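Local coordinates for protein lectin (Lotus tetragonolobus, PDB 2EIG) that probably binds L-fucosyl-containing carbohydrates as a seed lectin of the legume family, with a calcium and a manganese ion in its fold, at residues Leu102-Ser107 with Gly137-Ser142; Gln113-Glu118 with Gln188-Lys193. One frame throughout, in Å; residues are numbered along the deposited sequence.

Interaction 1: residues Leu102-Ser107 with Gly137-Ser142; sequences LGITDS and GIDVNS
Ile-104 lays its terminal methyl CD1 against the carboxylate of Asp-139, 4.0 Å from OD1, the two side chains crossing at about a right angle. The contact belongs to the jelly-roll sandwich of the legume lectins: residues 102-107 lie in the long loop between strands 81-88 and 115-120, and Asp-139 stands on strand 135-140 of the seven-stranded sheet. Ile-104 reaches the acid because CG1 sits between the backbone N and the carbonyl carbon (chi1 58°) and the chain then runs on extended to CD1. On its way it also packs on Val-83, Phe-85 and Ala-116, so an apolar branch of the loop covers this face of the sheet and ends beside a buried acid.

This meeting is packing without hydrogen bonds between the two segments. The other carboxylate oxygen, Asp-139 OD2, is hydrogen-bonded to Ser-145 OG. Two carbonyls of the loop are held as well, Leu-102 O accepting from Ser-205 OG and Gly-103 O from His-42 NE2, which fixes the loop to neighbouring parts of the same chain. Asp-139 lies about 6 Å, measured from its side chain, from the bound manganese ion, placing the contact at the margin of the metal site.

Farther along, Thr-105 approaches the turn that follows the strand, and its side chain also packs on Ser-110 of the second subunit. The side chain of Ser-142 leaves its backbone away from the loop, and OG is hydrogen-bonded to Met-144 N. What Thr-105 meets is backbone, with OG1 lying 4.3 Å from Ser-142 C.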
loop_
_atom_site.group_PDB
_atom_site.type_symbol
_atom_site.label_atom_id
_atom_site.label_comp_id
_atom_site.label_asym_id
_atom_site.label_seq_id
_atom_site.Cartn_x
_atom_site.Cartn_y
_atom_site.Cartn_z
ATOM N N LEU A 102 -22.521 9.574 -12.109
ATOM C CA LEU A 102 -21.658 8.958 -13.132
ATOM C C LEU A 102 -22.152 7.662 -13.759
ATOM O O LEU A 102 -21.400 6.997 -14.460
ATOM C CB LEU A 102 -20.174 8.868 -12.657
ATOM C CG LEU A 102 -19.511 10.250 -12.483
ATOM C CD1 LEU A 102 -18.180 10.201 -11.746
ATOM C CD2 LEU A 102 -19.295 11.035 -13.831
ATOM N N GLY A 103 -23.429 7.349 -13.588
ATOM C CA GLY A 103 -24.017 6.127 -14.102
ATOM C C GLY A 103 -23.522 4.904 -13.342
ATOM O O GLY A 103 -23.726 3.785 -13.788
ATOM N N ILE A 104 -22.863 5.118 -12.206
ATOM C CA ILE A 104 -22.301 3.986 -11.418
ATOM C C ILE A 104 -22.890 3.879 -10.006
ATOM O O ILE A 104 -22.865 2.827 -9.388
ATOM C CB ILE A 104 -20.757 4.007 -11.340
ATOM C CG1 ILE A 104 -20.226 5.321 -10.711
ATOM C CG2 ILE A 104 -20.136 3.701 -12.760
ATOM C CD1 ILE A 104 -18.711 5.470 -10.670
ATOM N N THR A 105 -23.416 4.970 -9.506
ATOM C CA THR A 105 -23.934 5.003 -8.137
ATOM C C THR A 105 -25.423 5.279 -8.201
ATOM O O THR A 105 -25.827 6.286 -8.746
ATOM C CB THR A 105 -23.210 6.106 -7.320
ATOM O OG1 THR A 105 -21.863 5.675 -7.054
ATOM C CG2 THR A 105 -23.931 6.410 -5.981
ATOM N N ASP A 106 -26.214 4.383 -7.623
ATOM C CA ASP A 106 -27.576 4.659 -7.253
ATOM C C ASP A 106 -27.537 5.545 -5.989
ATOM O O ASP A 106 -27.150 5.082 -4.901
ATOM C CB ASP A 106 -28.274 3.342 -6.934
ATOM C CG ASP A 106 -29.730 3.514 -6.492
ATOM O OD1 ASP A 106 -30.437 2.503 -6.511
ATOM O OD2 ASP A 106 -30.180 4.616 -6.135
ATOM N N SER A 107 -27.955 6.798 -6.147
ATOM C CA SER A 107 -27.856 7.805 -5.111
ATOM C C SER A 107 -28.755 7.524 -3.914
ATOM O O SER A 107 -28.508 8.082 -2.844
ATOM C CB SER A 107 -28.151 9.221 -5.654
ATOM O OG SER A 107 -29.519 9.384 -5.922
ATOM N N GLY A 137 -10.243 10.441 -9.958
ATOM C CA GLY A 137 -10.431 9.766 -8.682
ATOM C C GLY A 137 -10.489 8.258 -8.750
ATOM O O GLY A 137 -10.874 7.701 -9.773
ATOM N N ILE A 138 -10.099 7.603 -7.643
ATOM C CA ILE A 138 -10.400 6.171 -7.444
ATOM C C ILE A 138 -11.552 5.969 -6.484
ATOM O O ILE A 138 -11.510 6.444 -5.341
ATOM C CB ILE A 138 -9.178 5.375 -7.056
ATOM C CG1 ILE A 138 -8.188 5.443 -8.244
ATOM C CG2 ILE A 138 -9.594 3.929 -6.763
ATOM C CD1 ILE A 138 -6.793 5.007 -7.915
ATOM N N ASP A 139 -12.627 5.348 -7.000
ATOM C CA ASP A 139 -13.885 5.162 -6.320
ATOM C C ASP A 139 -14.106 3.680 -6.005
ATOM O O ASP A 139 -14.023 2.805 -6.900
ATOM C CB ASP A 139 -15.062 5.580 -7.207
ATOM C CG ASP A 139 -14.945 6.979 -7.712
ATOM O OD1 ASP A 139 -15.714 7.263 -8.625
ATOM O OD2 ASP A 139 -14.095 7.766 -7.206
ATOM N N VAL A 140 -14.441 3.408 -4.752
ATOM C CA VAL A 140 -14.874 2.065 -4.380
ATOM C C VAL A 140 -16.187 2.161 -3.618
ATOM O O VAL A 140 -16.223 2.713 -2.519
ATOM C CB VAL A 140 -13.820 1.319 -3.568
ATOM C CG1 VAL A 140 -14.288 -0.147 -3.282
ATOM C CG2 VAL A 140 -12.505 1.378 -4.270
ATOM N N ASN A 141 -17.257 1.679 -4.250
ATOM C CA ASN A 141 -18.588 1.594 -3.666
ATOM C C ASN A 141 -19.208 2.964 -3.405
ATOM O O ASN A 141 -20.351 3.061 -3.014
ATOM C CB ASN A 141 -18.561 0.799 -2.318
ATOM C CG ASN A 141 -18.075 -0.605 -2.482
ATOM O OD1 ASN A 141 -17.778 -1.318 -1.491
ATOM N ND2 ASN A 141 -17.982 -1.044 -3.729
ATOM N N SER A 142 -18.436 4.025 -3.532
ATOM C CA SER A 142 -18.961 5.343 -3.228
ATOM C C SER A 142 -18.583 6.324 -4.350
ATOM O O SER A 142 -17.589 6.106 -5.029
ATOM C CB SER A 142 -18.344 5.771 -1.897
ATOM O OG SER A 142 -18.633 7.117 -1.630
#

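Interaction 2: residues Gln113-Glu118 with Gln188-Lys193; sequences QFVAVE and QEIDLK. With MN (manganese (II) ion), chain F.
Val-115 meets Ile-190 on one side of its strand, while on the other the ring of Phe-114 has the backbone N of Ala-116 at its edge, in the ring plane, and touches the side chains of Ile-104 and Thr-105. The Asp-191 carboxylate receives Lys-193 N on the anti side of OD2, 24° out of its plane. This bond, 3.2 Å from N to OD2 and bent to 139°, makes Asp-191 the N-cap of the short helix 192-195.

The contact between the segments is apolar and centres on Val-115, which offers both methyls. CG1 meets Ile-190 CD1 at 3.6 Å, and CG2 lies 3.8 Å from Ile-190 CG2, the two side chains sliding past each other in opposite directions. Leu-192 comes across Val-115 at about a right angle, its CD2 4.0 Å from Val-115 CG2. With CG1 anti to the backbone N (chi1 171°), the valine fork spans both partners.

Three residues along the strand, Glu-118 binds the manganese ion through OE2 alone, at 2.2 Å. A coordinated water donates to its other oxygen, OE1, at 2.6 Å, which probably helps hold the carboxylate in its orientation. OE1 also lies close to Asp-139 OD1, an approach of like charges. Asp-120, Asp-127, His-135 and a second water complete the metal site.

Leu-172 on strand 171-178 touches both Val-115 and Ile-190, and Leu-192 packs on Leu-86 of strand 81-88. Val-115 thus fills the interior between the two sheets of the sandwich, where strand 115-120 faces the segment leading from strand 183-189 into helix 192-195.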
loop_
_atom_site.group_PDB
_atom_site.type_symbol
_atom_site.label_atom_id
_atom_site.label_comp_id
_atom_site.label_asym_id
_atom_site.label_seq_id
_atom_site.Cartn_x
_atom_site.Cartn_y
_atom_site.Cartn_z
ATOM N N GLN A 113 -21.839 -1.168 -5.504
ATOM C CA GLN A 113 -20.727 -2.059 -5.466
ATOM C C GLN A 113 -19.942 -1.958 -6.792
ATOM O O GLN A 113 -20.451 -2.308 -7.841
ATOM C CB GLN A 113 -21.259 -3.475 -5.252
ATOM C CG GLN A 113 -20.170 -4.377 -4.818
ATOM C CD GLN A 113 -20.631 -5.781 -4.625
ATOM O OE1 GLN A 113 -21.819 -6.061 -4.642
ATOM N NE2 GLN A 113 -19.693 -6.673 -4.417
ATOM N N PHE A 114 -18.730 -1.447 -6.737
ATOM C CA PHE A 114 -17.965 -1.191 -7.977
ATOM C C PHE A 114 -16.628 -0.644 -7.605
ATOM O O PHE A 114 -16.398 -0.132 -6.482
ATOM C CB PHE A 114 -18.694 -0.182 -8.936
ATOM C CG PHE A 114 -18.803 1.208 -8.363
ATOM C CD1 PHE A 114 -17.729 2.094 -8.458
ATOM C CD2 PHE A 114 -19.929 1.587 -7.652
ATOM C CE1 PHE A 114 -17.791 3.338 -7.866
ATOM C CE2 PHE A 114 -20.003 2.829 -7.038
ATOM C CZ PHE A 114 -18.950 3.701 -7.138
ATOM N N VAL A 115 -15.728 -0.739 -8.557
ATOM C CA VAL A 115 -14.441 -0.095 -8.442
ATOM C C VAL A 115 -14.384 0.747 -9.707
ATOM O O VAL A 115 -14.677 0.252 -10.800
ATOM C CB VAL A 115 -13.260 -1.110 -8.309
ATOM C CG1 VAL A 115 -11.932 -0.407 -8.407
ATOM C CG2 VAL A 115 -13.309 -1.880 -6.963
ATOM N N ALA A 116 -14.072 2.026 -9.548
ATOM C CA ALA A 116 -14.016 2.907 -10.682
ATOM C C ALA A 116 -12.816 3.866 -10.601
ATOM O O ALA A 116 -12.361 4.211 -9.513
ATOM C CB ALA A 116 -15.334 3.699 -10.781
ATOM N N VAL A 117 -12.275 4.199 -11.770
ATOM C CA VAL A 117 -11.400 5.314 -11.976
ATOM C C VAL A 117 -12.199 6.365 -12.783
ATOM O O VAL A 117 -12.559 6.163 -13.956
ATOM C CB VAL A 117 -10.096 4.908 -12.715
ATOM C CG1 VAL A 117 -9.177 6.153 -12.928
ATOM C CG2 VAL A 117 -9.341 3.738 -11.945
ATOM N N GLU A 118 -12.470 7.483 -12.131
ATOM C CA GLU A 118 -13.331 8.505 -12.684
ATOM C C GLU A 118 -12.510 9.667 -13.169
ATOM O O GLU A 118 -11.475 10.024 -12.618
ATOM C CB GLU A 118 -14.389 9.008 -11.671
ATOM C CG GLU A 118 -13.726 9.716 -10.489
ATOM C CD GLU A 118 -14.707 10.430 -9.584
ATOM O OE1 GLU A 118 -15.731 9.868 -9.190
ATOM O OE2 GLU A 118 -14.403 11.568 -9.252
ATOM N N GLN A 188 -4.485 3.381 -5.182
ATOM C CA GLN A 188 -5.285 2.977 -4.047
ATOM C C GLN A 188 -5.207 1.489 -3.820
ATOM O O GLN A 188 -5.397 0.691 -4.736
ATOM C CB GLN A 188 -6.748 3.376 -4.232
ATOM C CG GLN A 188 -7.597 3.304 -2.960
ATOM C CD GLN A 188 -6.999 4.088 -1.767
ATOM O OE1 GLN A 188 -7.037 5.320 -1.712
ATOM N NE2 GLN A 188 -6.443 3.357 -0.819
ATOM N N GLU A 189 -4.992 1.121 -2.563
ATOM C CA GLU A 189 -5.115 -0.261 -2.212
ATOM C C GLU A 189 -6.570 -0.696 -2.273
ATOM O O GLU A 189 -7.428 -0.095 -1.633
ATOM C CB GLU A 189 -4.545 -0.500 -0.832
ATOM C CG GLU A 189 -4.364 -1.965 -0.584
ATOM C CD GLU A 189 -5.010 -2.370 0.692
ATOM O OE1 GLU A 189 -4.851 -1.585 1.677
ATOM O OE2 GLU A 189 -5.643 -3.455 0.704
ATOM N N ILE A 190 -6.855 -1.748 -3.055
ATOM C CA ILE A 190 -8.231 -2.278 -3.143
ATOM C C ILE A 190 -8.165 -3.794 -3.255
ATOM O O ILE A 190 -7.554 -4.314 -4.210
ATOM C CB ILE A 190 -9.014 -1.746 -4.404
ATOM C CG1 ILE A 190 -8.867 -0.255 -4.563
ATOM C CG2 ILE A 190 -10.516 -2.160 -4.351
ATOM C CD1 ILE A 190 -9.490 0.311 -5.836
ATOM N N ASP A 191 -8.771 -4.515 -2.320
ATOM C CA ASP A 191 -8.934 -5.949 -2.494
ATOM C C ASP A 191 -10.173 -6.222 -3.339
ATOM O O ASP A 191 -11.288 -6.150 -2.821
ATOM C CB ASP A 191 -9.061 -6.675 -1.140
ATOM C CG ASP A 191 -8.734 -8.175 -1.238
ATOM O OD1 ASP A 191 -8.148 -8.705 -0.258
ATOM O OD2 ASP A 191 -9.034 -8.824 -2.281
ATOM N N LEU A 192 -9.979 -6.525 -4.635
ATOM C CA LEU A 192 -11.097 -6.787 -5.550
ATOM C C LEU A 192 -11.998 -7.873 -5.037
ATOM O O LEU A 192 -13.191 -7.832 -5.247
ATOM C CB LEU A 192 -10.619 -7.168 -6.960
ATOM C CG LEU A 192 -9.941 -6.100 -7.786
ATOM C CD1 LEU A 192 -9.685 -6.552 -9.241
ATOM C CD2 LEU A 192 -10.704 -4.758 -7.723
ATOM N N LYS A 193 -11.431 -8.849 -4.340
ATOM C CA LYS A 193 -12.229 -9.994 -3.865
ATOM C C LYS A 193 -13.063 -9.607 -2.651
ATOM O O LYS A 193 -14.026 -10.305 -2.370
ATOM C CB LYS A 193 -11.339 -11.217 -3.584
ATOM C CG LYS A 193 -12.057 -12.533 -3.244
ATOM C CD LYS A 193 -11.076 -13.634 -2.797
ATOM C CE LYS A 193 -11.859 -14.940 -2.474
ATOM N NZ LYS A 193 -11.497 -15.640 -1.165
HETATM MN MN MN F . -15.568 13.083 -8.186
HETATM O O HOH W 1 -17.151 11.622 -7.883
HETATM O O HOH W 2 -14.472 12.418 -6.358
#

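From the N terminus the segments come in the order 102-107, 113-118, 137-142 and 188-193, so the two contacts cross. Interaction 1 closes a loop of 29 residues that contains strand 115-120 and the metal-binding residues; interaction 2 closes one of 69 residues, starting within the first loop and ending well beyond it. They meet in the seven-stranded sheet, where strands 115-120 and 135-140 are neighbours and Asp-139 O probably accepts from Ala-116 N at 2.8 Å. Interaction 1 ties the long loop to one face of that sheet, and interaction 2 joins the other face to the exit of strand 183-189. Both also touch the second subunit.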